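Local atomic coordinates of lipase aflb (Neosartorya fumigata, PDB entry 6IDY), a protein that probably hydrolyses ester bonds of lipids, being a calcium-containing fungal lipase with an alpha/beta-hydrolase fold. Residues 259-267 and 320-331; 276-287 and 422-433. All coordinates share one frame; numbering follows the deposited sequence.

Both interactions pin parts of one long excursion that leaves strand 253-259 at the carboxyl end of the central sheet, the side on which alpha/beta hydrolases carry their catalytic residues. Interaction 1 holds its first turns against the loop that follows strand 310-314; interaction 2 holds its later part, with helix 283-287, against the chain leaving helix 414-424. Their centres lie 20 Å apart and their nearest atoms about 6 Å, without touching. Gln288, the residue after 276-287, bonds Asp262 and the backbone of Thr266, linking the two along the chain, and Ile320 packs on Trp275. Strand 253-259 also supplies Asp255 to the calcium site, which belongs to neither contact.

Interaction 1 (259-267 and 320-331); sequences ISPDFHGTV and IVQPMSGSQASA
Thr266 and Val321 bring their CA atoms to 5.0 Å where two loops run side by side, and Val267 N donates to Gln322 O across them at 3.3 Å. Further along, the type I turn Asp262-Gly265 is gripped by the hydroxyl of Ser330. Its OG accepts from His264 N at 3.0 Å and donates to Gly265 O at 2.7 Å, in the carbonyl plane and on a lone pair. With OG anti to the backbone N (chi1 -170°), the hydroxyl is carried to an N-H and a C=O of adjacent residues and bonds both. Thr266 likewise accepts a backbone N-H from the facing loop: OG1 receives Gln322 N at 3.0 Å over a nearly straight bond (160°). Its own hydrogen has weak options in Ile320 O and Val267 O, and neither is settled.

Between these two hydroxyls, both methyls of Val321 press on Asp262 CB, and CG1 also meets Gly265 O at 3.5 Å. The bent chain of Met324 brings CE against Pro261 O at 3.3 Å. Pro261 CG lies on the methyl of Ala331, while Pro261 CB covers part of one face of the Phe263 ring. That ring turns its edge to the other loop, with CD2 3.3 Å from Ala331 O near the ring plane. The carboxylate of Asp262 looks outside the contact, where OD2 bonds Gln288.

This largely buried junction joins the loops that follow two adjacent parallel strands of the alpha/beta-hydrolase sheet, 253-259 and 310-314. Ser260 OG bonds His361 O, and Asp318 OD1 receives the backbone N-H groups of Ile320 and Val321. Helix 235-245 packs on Asp262 and Phe263, helix 293-299 on His264, whose ring also stacks with Trp290; Ala331 rests on Tyr314 of strand 310-314.

Interaction 2 (276-287 and 422-433); sequences LAALACTPSLWQ and VLAYKPKTFGEP
Cys281 and Thr429 satisfy each other's backbone N-H and C=O: Cys281 N reaches Thr429 O at 2.8 Å and Thr429 N reaches Cys281 O at 2.9 Å. Thr429 O has a second donor, Trp286 NE1 at 2.9 Å, which comes from the opposite face of the carbonyl plane. The indole lies almost edge-on to that oxygen, and Gly431 CA sits over its five-membered ring in a CH-pi contact. Cys281 and Thr429 form a single antiparallel, hydrogen-bonded beta bridge; Cys281 is also disulfide-bonded to Cys273, earlier in the same loop, and is followed by Thr282 at the N-cap of helix 283-287. Thr282 OG1 bonds Leu202 O, while Thr282 CB stands over a face of the Tyr425 ring, 4.0 Å from its centroid; Tyr425 OH bonds Asn203. Beyond helix 414-424, Lys428 bends back at its last torsion (chi4 70°) to give NZ to the carbonyls at its end, Leu423 O and Tyr425 O, both at 2.8 Å. Leu276 CD1 touches both Val422 CG1 and Leu423 CD2. One water donates to Leu279 O and Phe430 O; another accepts from Gln287 NE2 and donates to Glu432 OE1 and Pro433 O. Gln287 OE1 takes Val205 N, and Glu432 receives the backbone N-H groups of Glu293 and Phe294.

Interaction 1 (259-267 and 320-331)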
loop_
_atom_site.group_PDB
_atom_site.type_symbol
_atom_site.label_atom_id
_atom_site.label_comp_id
_atom_site.label_asym_id
_atom_site.label_seq_id
_atom_site.Cartn_x
_atom_site.Cartn_y
_atom_site.Cartn_z
ATOM N N ILE A 259 -1.429 -5.845 -3.445
ATOM C CA ILE A 259 -1.879 -4.847 -4.424
ATOM C C ILE A 259 -0.680 -3.990 -4.820
ATOM O O ILE A 259 -0.021 -3.418 -3.945
ATOM C CB ILE A 259 -3.052 -3.989 -3.862
ATOM C CG1 ILE A 259 -4.163 -4.865 -3.182
ATOM C CG2 ILE A 259 -3.621 -3.041 -4.917
ATOM C CD1 ILE A 259 -4.911 -5.948 -4.089
ATOM N N SER A 260 -0.386 -3.931 -6.141
ATOM C CA SER A 260 0.731 -3.183 -6.750
ATOM C C SER A 260 2.040 -3.417 -5.976
ATOM O O SER A 260 2.682 -2.439 -5.574
ATOM C CB SER A 260 0.406 -1.687 -6.810
ATOM O OG SER A 260 -0.757 -1.449 -7.584
ATOM N N PRO A 261 2.440 -4.687 -5.699
ATOM C CA PRO A 261 3.662 -4.891 -4.912
ATOM C C PRO A 261 4.932 -4.713 -5.719
ATOM O O PRO A 261 5.000 -5.123 -6.872
ATOM C CB PRO A 261 3.508 -6.319 -4.408
ATOM C CG PRO A 261 2.746 -7.005 -5.506
ATOM C CD PRO A 261 1.838 -5.983 -6.100
ATOM N N ASP A 262 5.950 -4.113 -5.101
ATOM C CA ASP A 262 7.232 -3.903 -5.766
ATOM C C ASP A 262 8.277 -4.832 -5.160
ATOM O O ASP A 262 9.252 -4.382 -4.557
ATOM C CB ASP A 262 7.630 -2.411 -5.739
ATOM C CG ASP A 262 7.822 -1.800 -4.369
ATOM O OD1 ASP A 262 7.043 -2.140 -3.445
ATOM O OD2 ASP A 262 8.743 -0.975 -4.218
ATOM N N PHE A 263 8.077 -6.153 -5.341
ATOM C CA PHE A 263 8.963 -7.194 -4.796
ATOM C C PHE A 263 10.384 -7.132 -5.329
ATOM O O PHE A 263 11.277 -7.740 -4.734
ATOM C CB PHE A 263 8.376 -8.605 -4.968
ATOM C CG PHE A 263 7.089 -8.840 -4.218
ATOM C CD1 PHE A 263 7.046 -8.747 -2.831
ATOM C CD2 PHE A 263 5.932 -9.209 -4.892
ATOM C CE1 PHE A 263 5.855 -8.980 -2.136
ATOM C CE2 PHE A 263 4.757 -9.494 -4.190
ATOM C CZ PHE A 263 4.719 -9.351 -2.822
ATOM N N HIS A 264 10.607 -6.374 -6.421
ATOM C CA HIS A 264 11.941 -6.158 -6.973
ATOM C C HIS A 264 12.219 -4.651 -7.014
ATOM O O HIS A 264 13.166 -4.213 -7.651
ATOM C CB HIS A 264 12.083 -6.774 -8.382
ATOM C CG HIS A 264 13.489 -7.199 -8.712
ATOM N ND1 HIS A 264 14.579 -6.368 -8.472
ATOM C CD2 HIS A 264 13.936 -8.339 -9.280
ATOM C CE1 HIS A 264 15.643 -7.041 -8.877
ATOM N NE2 HIS A 264 15.307 -8.235 -9.359
ATOM N N GLY A 265 11.404 -3.875 -6.318
ATOM C CA GLY A 265 11.523 -2.424 -6.323
ATOM C C GLY A 265 11.150 -1.833 -7.671
ATOM O O GLY A 265 10.333 -2.395 -8.409
ATOM N N THR A 266 11.782 -0.716 -8.025
ATOM C CA THR A 266 11.499 -0.017 -9.273
ATOM C C THR A 266 12.725 0.656 -9.851
ATOM O O THR A 266 13.640 1.034 -9.119
ATOM C CB THR A 266 10.317 0.959 -9.091
ATOM O OG1 THR A 266 10.002 1.547 -10.349
ATOM C CG2 THR A 266 10.588 2.049 -8.064
ATOM N N VAL A 267 12.731 0.822 -11.167
ATOM C CA VAL A 267 13.840 1.499 -11.837
ATOM C C VAL A 267 13.547 2.967 -12.016
ATOM O O VAL A 267 12.382 3.383 -12.006
ATOM C CB VAL A 267 14.227 0.861 -13.188
ATOM C CG1 VAL A 267 14.754 -0.537 -12.990
ATOM C CG2 VAL A 267 13.069 0.886 -14.183
ATOM N N ILE A 320 4.345 4.577 -10.546
ATOM C CA ILE A 320 5.351 4.547 -9.478
ATOM C C ILE A 320 6.379 3.451 -9.707
ATOM O O ILE A 320 7.578 3.683 -9.554
ATOM C CB ILE A 320 4.656 4.341 -8.086
ATOM C CG1 ILE A 320 3.511 5.369 -7.812
ATOM C CG2 ILE A 320 5.673 4.300 -6.943
ATOM C CD1 ILE A 320 3.845 6.792 -7.720
ATOM N N VAL A 321 5.890 2.245 -10.002
ATOM C CA VAL A 321 6.697 1.040 -10.159
ATOM C C VAL A 321 6.735 0.600 -11.601
ATOM O O VAL A 321 5.692 0.477 -12.239
ATOM C CB VAL A 321 6.191 -0.101 -9.224
ATOM C CG1 VAL A 321 7.072 -1.350 -9.323
ATOM C CG2 VAL A 321 6.077 0.370 -7.772
ATOM N N GLN A 322 7.947 0.360 -12.112
ATOM C CA GLN A 322 8.161 -0.182 -13.443
ATOM C C GLN A 322 9.397 -1.080 -13.436
ATOM O O GLN A 322 10.374 -0.760 -12.759
ATOM C CB GLN A 322 8.263 0.891 -14.538
ATOM C CG GLN A 322 6.927 1.336 -15.181
ATOM C CD GLN A 322 5.820 0.312 -15.432
ATOM O OE1 GLN A 322 5.984 -0.704 -16.141
ATOM N NE2 GLN A 322 4.638 0.598 -14.882
ATOM N N PRO A 323 9.382 -2.202 -14.178
ATOM C CA PRO A 323 8.278 -2.717 -15.006
ATOM C C PRO A 323 7.160 -3.369 -14.176
ATOM O O PRO A 323 7.428 -4.003 -13.147
ATOM C CB PRO A 323 8.988 -3.707 -15.938
ATOM C CG PRO A 323 10.085 -4.258 -15.097
ATOM C CD PRO A 323 10.555 -3.096 -14.235
ATOM N N MET A 324 5.905 -3.154 -14.608
ATOM C CA MET A 324 4.708 -3.751 -14.009
ATOM C C MET A 324 3.874 -4.488 -15.071
ATOM O O MET A 324 2.651 -4.569 -14.980
ATOM C CB MET A 324 3.880 -2.730 -13.203
ATOM C CG MET A 324 4.395 -2.495 -11.798
ATOM S SD MET A 324 4.462 -3.957 -10.735
ATOM C CE MET A 324 3.663 -3.314 -9.283
ATOM N N SER A 325 4.568 -5.018 -16.085
ATOM C CA SER A 325 4.045 -5.839 -17.182
ATOM C C SER A 325 5.199 -6.720 -17.657
ATOM O O SER A 325 6.356 -6.454 -17.313
ATOM C CB SER A 325 3.538 -4.967 -18.331
ATOM O OG SER A 325 4.595 -4.415 -19.097
ATOM N N GLY A 326 4.894 -7.739 -18.449
ATOM C CA GLY A 326 5.922 -8.638 -18.955
ATOM C C GLY A 326 6.421 -9.642 -17.936
ATOM O O GLY A 326 5.958 -9.673 -16.793
ATOM N N SER A 327 7.382 -10.466 -18.350
ATOM C CA SER A 327 7.931 -11.543 -17.534
ATOM C C SER A 327 8.823 -11.079 -16.395
ATOM O O SER A 327 9.055 -11.858 -15.472
ATOM C CB SER A 327 8.655 -12.558 -18.413
ATOM O OG SER A 327 7.735 -13.088 -19.355
ATOM N N GLN A 328 9.322 -9.823 -16.448
ATOM C CA GLN A 328 10.211 -9.279 -15.403
ATOM C C GLN A 328 9.494 -8.359 -14.402
ATOM O O GLN A 328 10.158 -7.776 -13.550
ATOM C CB GLN A 328 11.453 -8.571 -16.013
ATOM C CG GLN A 328 12.059 -9.234 -17.274
ATOM C CD GLN A 328 12.432 -10.689 -17.093
ATOM O OE1 GLN A 328 12.873 -11.132 -16.019
ATOM N NE2 GLN A 328 12.278 -11.461 -18.157
ATOM N N ALA A 329 8.152 -8.230 -14.500
ATOM C CA ALA A 329 7.333 -7.381 -13.619
ATOM C C ALA A 329 7.724 -7.518 -12.150
ATOM O O ALA A 329 7.907 -8.632 -11.655
ATOM C CB ALA A 329 5.846 -7.683 -13.806
ATOM N N SER A 330 7.898 -6.369 -11.470
ATOM C CA SER A 330 8.317 -6.292 -10.070
ATOM C C SER A 330 7.387 -7.043 -9.113
ATOM O O SER A 330 7.827 -7.519 -8.064
ATOM C CB SER A 330 8.424 -4.835 -9.639
ATOM O OG SER A 330 9.054 -4.764 -8.374
ATOM N N ALA A 331 6.113 -7.145 -9.477
ATOM C CA ALA A 331 5.093 -7.790 -8.662
ATOM C C ALA A 331 5.131 -9.304 -8.667
ATOM O O ALA A 331 4.521 -9.918 -7.800
ATOM C CB ALA A 331 3.729 -7.309 -9.103
#

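Interaction 2 (276-287 and 422-433)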
loop_
_atom_site.group_PDB
_atom_site.type_symbol
_atom_site.label_atom_id
_atom_site.label_comp_id
_atom_site.label_asym_id
_atom_site.label_seq_id
_atom_site.Cartn_x
_atom_site.Cartn_y
_atom_site.Cartn_z
ATOM N N LEU A 276 10.084 10.465 -5.214
ATOM C CA LEU A 276 10.565 11.849 -5.182
ATOM C C LEU A 276 11.458 12.242 -6.364
ATOM O O LEU A 276 11.456 13.410 -6.751
ATOM C CB LEU A 276 11.265 12.144 -3.836
ATOM C CG LEU A 276 11.598 13.619 -3.518
ATOM C CD1 LEU A 276 10.346 14.497 -3.518
ATOM C CD2 LEU A 276 12.333 13.740 -2.201
ATOM N N ALA A 277 12.204 11.285 -6.950
ATOM C CA ALA A 277 13.093 11.538 -8.097
ATOM C C ALA A 277 14.134 12.631 -7.785
ATOM O O ALA A 277 14.429 13.491 -8.613
ATOM C CB ALA A 277 12.287 11.863 -9.359
ATOM N N ALA A 278 14.706 12.563 -6.580
ATOM C CA ALA A 278 15.705 13.514 -6.099
ATOM C C ALA A 278 16.961 12.786 -5.586
ATOM O O ALA A 278 17.014 11.551 -5.600
ATOM C CB ALA A 278 15.094 14.366 -4.991
ATOM N N LEU A 279 17.972 13.550 -5.158
ATOM C CA LEU A 279 19.206 13.002 -4.585
ATOM C C LEU A 279 19.039 12.749 -3.076
ATOM O O LEU A 279 19.593 11.784 -2.566
ATOM C CB LEU A 279 20.405 13.934 -4.845
ATOM C CG LEU A 279 20.861 14.092 -6.313
ATOM C CD1 LEU A 279 21.853 15.219 -6.444
ATOM C CD2 LEU A 279 21.461 12.796 -6.856
ATOM N N ALA A 280 18.307 13.631 -2.366
ATOM C CA ALA A 280 18.040 13.518 -0.924
ATOM C C ALA A 280 16.579 13.097 -0.738
ATOM O O ALA A 280 15.649 13.832 -1.084
ATOM C CB ALA A 280 18.331 14.839 -0.217
ATOM N N CYS A 281 16.392 11.863 -0.270
ATOM C CA CYS A 281 15.076 11.242 -0.137
ATOM C C CYS A 281 14.885 10.632 1.240
ATOM O O CYS A 281 15.298 11.233 2.217
ATOM C CB CYS A 281 14.888 10.218 -1.253
ATOM S SG CYS A 281 15.321 10.852 -2.893
ATOM N N THR A 282 14.222 9.474 1.338
ATOM C CA THR A 282 14.014 8.820 2.627
ATOM C C THR A 282 14.608 7.412 2.541
ATOM O O THR A 282 14.821 6.936 1.416
ATOM C CB THR A 282 12.520 8.841 3.061
ATOM O OG1 THR A 282 11.856 7.666 2.603
ATOM C CG2 THR A 282 11.766 10.100 2.626
ATOM N N PRO A 283 14.870 6.717 3.685
ATOM C CA PRO A 283 15.413 5.349 3.603
ATOM C C PRO A 283 14.587 4.402 2.736
ATOM O O PRO A 283 15.169 3.732 1.892
ATOM C CB PRO A 283 15.433 4.887 5.067
ATOM C CG PRO A 283 15.554 6.133 5.851
ATOM C CD PRO A 283 14.723 7.140 5.096
ATOM N N SER A 284 13.242 4.366 2.914
ATOM C CA SER A 284 12.374 3.466 2.147
ATOM C C SER A 284 12.320 3.799 0.662
ATOM O O SER A 284 12.161 2.880 -0.137
ATOM C CB SER A 284 10.976 3.382 2.745
ATOM O OG SER A 284 10.176 4.498 2.399
ATOM N N LEU A 285 12.472 5.092 0.286
ATOM C CA LEU A 285 12.490 5.476 -1.131
ATOM C C LEU A 285 13.742 4.900 -1.789
ATOM O O LEU A 285 13.629 4.226 -2.811
ATOM C CB LEU A 285 12.407 7.006 -1.346
ATOM C CG LEU A 285 11.164 7.748 -0.802
ATOM C CD1 LEU A 285 11.075 9.157 -1.368
ATOM C CD2 LEU A 285 9.861 6.999 -1.109
ATOM N N TRP A 286 14.922 5.104 -1.157
ATOM C CA TRP A 286 16.183 4.581 -1.665
ATOM C C TRP A 286 16.223 3.059 -1.710
ATOM O O TRP A 286 16.706 2.508 -2.700
ATOM C CB TRP A 286 17.390 5.160 -0.911
ATOM C CG TRP A 286 17.796 6.517 -1.408
ATOM C CD1 TRP A 286 17.859 7.669 -0.684
ATOM C CD2 TRP A 286 18.135 6.873 -2.761
ATOM N NE1 TRP A 286 18.243 8.716 -1.492
ATOM C CE2 TRP A 286 18.427 8.254 -2.769
ATOM C CE3 TRP A 286 18.241 6.151 -3.966
ATOM C CZ2 TRP A 286 18.804 8.931 -3.930
ATOM C CZ3 TRP A 286 18.637 6.819 -5.112
ATOM C CH2 TRP A 286 18.918 8.192 -5.088
ATOM N N GLN A 287 15.666 2.382 -0.687
ATOM C CA GLN A 287 15.625 0.907 -0.621
ATOM C C GLN A 287 14.756 0.273 -1.700
ATOM O O GLN A 287 14.961 -0.890 -2.036
ATOM C CB GLN A 287 15.137 0.433 0.755
ATOM C CG GLN A 287 16.172 0.637 1.846
ATOM C CD GLN A 287 15.591 0.400 3.214
ATOM O OE1 GLN A 287 14.542 0.940 3.584
ATOM N NE2 GLN A 287 16.284 -0.400 4.000
ATOM N N VAL A 422 6.485 12.795 2.180
ATOM C CA VAL A 422 7.832 12.721 1.585
ATOM C C VAL A 422 8.590 14.040 1.812
ATOM O O VAL A 422 9.726 14.025 2.305
ATOM C CB VAL A 422 7.810 12.295 0.081
ATOM C CG1 VAL A 422 9.169 12.502 -0.578
ATOM C CG2 VAL A 422 7.391 10.838 -0.066
ATOM N N LEU A 423 7.931 15.172 1.508
ATOM C CA LEU A 423 8.536 16.497 1.636
ATOM C C LEU A 423 8.836 16.886 3.079
ATOM O O LEU A 423 9.891 17.466 3.329
ATOM C CB LEU A 423 7.703 17.569 0.914
ATOM C CG LEU A 423 7.485 17.366 -0.611
ATOM C CD1 LEU A 423 6.803 18.574 -1.233
ATOM C CD2 LEU A 423 8.790 17.086 -1.349
ATOM N N ALA A 424 7.967 16.510 4.030
ATOM C CA ALA A 424 8.171 16.818 5.454
ATOM C C ALA A 424 9.171 15.879 6.141
ATOM O O ALA A 424 9.622 16.190 7.242
ATOM C CB ALA A 424 6.842 16.783 6.195
ATOM N N TYR A 425 9.506 14.731 5.517
ATOM C CA TYR A 425 10.431 13.767 6.116
ATOM C C TYR A 425 11.812 14.362 6.295
ATOM O O TYR A 425 12.419 14.832 5.334
ATOM C CB TYR A 425 10.501 12.459 5.315
ATOM C CG TYR A 425 11.285 11.371 6.019
ATOM C CD1 TYR A 425 12.673 11.296 5.905
ATOM C CD2 TYR A 425 10.642 10.412 6.798
ATOM C CE1 TYR A 425 13.399 10.299 6.555
ATOM C CE2 TYR A 425 11.356 9.398 7.432
ATOM C CZ TYR A 425 12.735 9.347 7.309
ATOM O OH TYR A 425 13.450 8.355 7.938
ATOM N N LYS A 426 12.293 14.350 7.541
ATOM C CA LYS A 426 13.598 14.879 7.932
ATOM C C LYS A 426 14.205 13.983 9.019
ATOM O O LYS A 426 13.469 13.530 9.892
ATOM C CB LYS A 426 13.481 16.337 8.432
ATOM C CG LYS A 426 13.113 17.332 7.339
ATOM C CD LYS A 426 12.793 18.726 7.860
ATOM C CE LYS A 426 12.234 19.579 6.743
ATOM N NZ LYS A 426 12.322 21.034 7.046
ATOM N N PRO A 427 15.529 13.703 8.999
ATOM C CA PRO A 427 16.520 14.147 8.005
ATOM C C PRO A 427 16.464 13.323 6.723
ATOM O O PRO A 427 16.182 12.127 6.772
ATOM C CB PRO A 427 17.847 14.023 8.762
ATOM C CG PRO A 427 17.630 12.897 9.739
ATOM C CD PRO A 427 16.143 12.849 10.038
ATOM N N LYS A 428 16.678 13.973 5.569
ATOM C CA LYS A 428 16.677 13.274 4.289
ATOM C C LYS A 428 18.000 12.548 4.086
ATOM O O LYS A 428 18.984 12.871 4.755
ATOM C CB LYS A 428 16.295 14.199 3.122
ATOM C CG LYS A 428 14.785 14.357 3.021
ATOM C CD LYS A 428 14.331 15.153 1.820
ATOM C CE LYS A 428 12.826 15.316 1.827
ATOM N NZ LYS A 428 12.364 16.234 2.906
ATOM N N THR A 429 17.997 11.494 3.262
ATOM C CA THR A 429 19.175 10.648 3.051
ATOM C C THR A 429 19.528 10.539 1.578
ATOM O O THR A 429 18.638 10.545 0.735
ATOM C CB THR A 429 18.946 9.238 3.648
ATOM O OG1 THR A 429 17.903 8.595 2.922
ATOM C CG2 THR A 429 18.588 9.262 5.132
ATOM N N PHE A 430 20.823 10.385 1.284
ATOM C CA PHE A 430 21.339 10.246 -0.078
ATOM C C PHE A 430 21.497 8.789 -0.527
ATOM O O PHE A 430 21.768 8.544 -1.699
ATOM C CB PHE A 430 22.677 10.988 -0.202
ATOM C CG PHE A 430 22.520 12.471 -0.407
ATOM C CD1 PHE A 430 22.173 13.306 0.654
ATOM C CD2 PHE A 430 22.742 13.041 -1.653
ATOM C CE1 PHE A 430 22.036 14.684 0.463
ATOM C CE2 PHE A 430 22.607 14.419 -1.840
ATOM C CZ PHE A 430 22.265 15.230 -0.783
ATOM N N GLY A 431 21.351 7.848 0.398
ATOM C CA GLY A 431 21.483 6.426 0.105
ATOM C C GLY A 431 20.729 5.557 1.080
ATOM O O GLY A 431 20.279 6.038 2.119
ATOM N N GLU A 432 20.581 4.271 0.745
ATOM C CA GLU A 432 19.879 3.292 1.574
ATOM C C GLU A 432 20.637 2.979 2.888
ATOM O O GLU A 432 21.872 3.057 2.902
ATOM C CB GLU A 432 19.615 2.008 0.767
ATOM C CG GLU A 432 20.865 1.207 0.421
ATOM C CD GLU A 432 20.606 -0.112 -0.272
ATOM O OE1 GLU A 432 19.736 -0.877 0.206
ATOM O OE2 GLU A 432 21.276 -0.381 -1.294
ATOM N N PRO A 433 19.944 2.587 3.987
ATOM C CA PRO A 433 20.681 2.260 5.221
ATOM C C PRO A 433 21.401 0.902 5.161
ATOM O O PRO A 433 21.247 0.144 4.194
ATOM C CB PRO A 433 19.588 2.275 6.299
ATOM C CG PRO A 433 18.346 1.944 5.586
ATOM C CD PRO A 433 18.482 2.451 4.176
HETATM O O HOH W 1 21.758 10.374 -3.674
HETATM O O HOH W 2 18.943 -0.904 2.922
#